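Local structure of DNA-entry nuclease inhibitor (Bacillus subtilis subsp. subtilis, 4MQD) at residues 32-37 against 42-47. The protein inhibits the DNA-entry nuclease NucA and plays a role in the competence of cells to be transformed. Sequence-based numbering, arbitrary orientation. Where two conformers were deposited one is given.
Sequences MDWTDE and GYAAAD
Met32, a selenomethionine here, lies along one face of strand 43-46. Its CB presses on CB of Ala44 at 3.5 Å, tighter than a usual carbon contact. Beyond CG, which passes Ala44 CB and O, a bend at chi2 (-68°) runs the chain along the strand, and the terminal methyl CE ends 3.6 Å from CB of Ala46. Two residues on, Trp34 is the centre of an inverse gamma turn, where Thr35 N makes a weak hydrogen bond to Asp33 O. With CG anti to its carbonyl carbon (chi1 -70°), the indole lies against the start of the strand. Ala44 CB sits over the face of the six-membered ring, 4.2 Å from its centroid in a CH-pi contact, and Met32 CB shares that face. The far corner of the ring meets backbone instead: CH2 is 3.5 Å from Tyr43 CA, while Gly42 C lies at the edge, near the ring plane. NE1, at the five-membered-ring end, makes a weak hydrogen bond to Gln19 OE1. Thr35 then N-caps helix 36-41 through a weak hydrogen bond between OG1 and Ala38 N. The loop before this helix thus folds back onto strand 43-46, outermost within this chain in the ComJ fold's five-stranded antiparallel sheet.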
loop_
_atom_site.group_PDB
_atom_site.type_symbol
_atom_site.label_atom_id
_atom_site.label_comp_id
_atom_site.label_asym_id
_atom_site.label_seq_id
_atom_site.Cartn_x
_atom_site.Cartn_y
_atom_site.Cartn_z
HETATM N N MSE A 32 -16.751 -1.138 23.366
HETATM C CA MSE A 32 -17.539 -2.049 22.532
HETATM C C MSE A 32 -17.357 -3.481 22.949
HETATM O O MSE A 32 -16.334 -3.838 23.537
HETATM C CB MSE A 32 -17.113 -1.920 21.074
HETATM C CG MSE A 32 -17.222 -0.494 20.541
HETATM SE SE MSE A 32 -19.095 0.095 20.412
HETATM C CE MSE A 32 -18.736 1.907 19.719
ATOM N N ASP A 33 -18.349 -4.316 22.634
ATOM C CA ASP A 33 -18.289 -5.747 22.938
ATOM C C ASP A 33 -17.465 -6.475 21.884
ATOM O O ASP A 33 -17.973 -6.823 20.815
ATOM C CB ASP A 33 -19.698 -6.348 23.019
ATOM C CG ASP A 33 -19.696 -7.817 23.446
ATOM O OD1 ASP A 33 -18.662 -8.309 23.948
ATOM O OD2 ASP A 33 -20.743 -8.480 23.286
ATOM N N TRP A 34 -16.197 -6.716 22.204
ATOM C CA TRP A 34 -15.268 -7.347 21.269
ATOM C C TRP A 34 -15.342 -8.872 21.317
ATOM O O TRP A 34 -14.445 -9.545 21.830
ATOM C CB TRP A 34 -13.844 -6.855 21.526
ATOM C CG TRP A 34 -13.671 -5.429 21.128
ATOM C CD1 TRP A 34 -13.629 -4.344 21.952
ATOM C CD2 TRP A 34 -13.544 -4.929 19.795
ATOM N NE1 TRP A 34 -13.470 -3.196 21.214
ATOM C CE2 TRP A 34 -13.414 -3.527 19.886
ATOM C CE3 TRP A 34 -13.517 -5.530 18.530
ATOM C CZ2 TRP A 34 -13.260 -2.715 18.762
ATOM C CZ3 TRP A 34 -13.365 -4.722 17.412
ATOM C CH2 TRP A 34 -13.238 -3.330 17.538
ATOM N N THR A 35 -16.431 -9.402 20.764
ATOM C CA THR A 35 -16.615 -10.841 20.614
ATOM C C THR A 35 -15.709 -11.350 19.500
ATOM O O THR A 35 -15.092 -10.557 18.788
ATOM C CB THR A 35 -18.071 -11.180 20.247
ATOM O OG1 THR A 35 -18.454 -10.440 19.081
ATOM C CG2 THR A 35 -19.020 -10.847 21.400
ATOM N N ASP A 36 -15.639 -12.669 19.342
ATOM C CA ASP A 36 -14.863 -13.267 18.253
ATOM C C ASP A 36 -15.320 -12.774 16.881
ATOM O O ASP A 36 -14.496 -12.619 15.984
ATOM C CB ASP A 36 -14.925 -14.799 18.303
ATOM C CG ASP A 36 -14.036 -15.392 19.386
ATOM O OD1 ASP A 36 -13.196 -14.663 19.957
ATOM O OD2 ASP A 36 -14.180 -16.600 19.665
ATOM N N GLU A 37 -16.620 -12.522 16.723
ATOM C CA GLU A 37 -17.150 -12.008 15.457
ATOM C C GLU A 37 -16.685 -10.573 15.209
ATOM O O GLU A 37 -16.137 -10.272 14.147
ATOM C CB GLU A 37 -18.680 -12.078 15.421
ATOM C CG GLU A 37 -19.258 -11.890 14.023
ATOM C CD GLU A 37 -20.764 -12.067 13.964
ATOM O OE1 GLU A 37 -21.463 -11.599 14.887
ATOM O OE2 GLU A 37 -21.252 -12.665 12.981
ATOM N N GLY A 42 -12.962 -6.759 12.899
ATOM C CA GLY A 42 -11.947 -5.741 13.161
ATOM C C GLY A 42 -12.514 -4.389 13.555
ATOM O O GLY A 42 -11.777 -3.404 13.645
ATOM N N TYR A 43 -13.823 -4.330 13.785
ATOM C CA TYR A 43 -14.463 -3.097 14.234
ATOM C C TYR A 43 -15.742 -3.386 15.005
ATOM O O TYR A 43 -16.252 -4.505 14.984
ATOM C CB TYR A 43 -14.770 -2.176 13.050
ATOM C CG TYR A 43 -15.944 -2.618 12.203
ATOM C CD1 TYR A 43 -15.806 -3.640 11.270
ATOM C CD2 TYR A 43 -17.192 -2.011 12.332
ATOM C CE1 TYR A 43 -16.875 -4.047 10.489
ATOM C CE2 TYR A 43 -18.268 -2.412 11.556
ATOM C CZ TYR A 43 -18.103 -3.431 10.637
ATOM O OH TYR A 43 -19.166 -3.837 9.860
ATOM N N ALA A 44 -16.243 -2.360 15.683
ATOM C CA ALA A 44 -17.534 -2.415 16.354
ATOM C C ALA A 44 -18.107 -1.005 16.404
ATOM O O ALA A 44 -17.456 -0.089 16.903
ATOM C CB ALA A 44 -17.378 -2.980 17.755
ATOM N N ALA A 45 -19.317 -0.835 15.875
ATOM C CA ALA A 45 -19.934 0.484 15.750
ATOM C C ALA A 45 -21.125 0.645 16.689
ATOM O O ALA A 45 -21.767 -0.336 17.070
ATOM C CB ALA A 45 -20.367 0.723 14.312
ATOM N N ALA A 46 -21.409 1.893 17.053
ATOM C CA ALA A 46 -22.572 2.231 17.873
ATOM C C ALA A 46 -22.833 3.738 17.818
ATOM O O ALA A 46 -21.903 4.532 17.969
ATOM C CB ALA A 46 -22.361 1.785 19.312
ATOM N N ASP A 47 -24.100 4.110 17.630
ATOM C CA ASP A 47 -24.517 5.512 17.528
ATOM C C ASP A 47 -23.768 6.219 16.407
ATOM O O ASP A 47 -23.950 5.907 15.230
ATOM C CB ASP A 47 -24.300 6.251 18.855
ATOM C CG ASP A 47 -24.822 7.677 18.823
ATOM O OD1 ASP A 47 -25.386 8.085 17.786
ATOM O OD2 ASP A 47 -24.668 8.391 19.836
#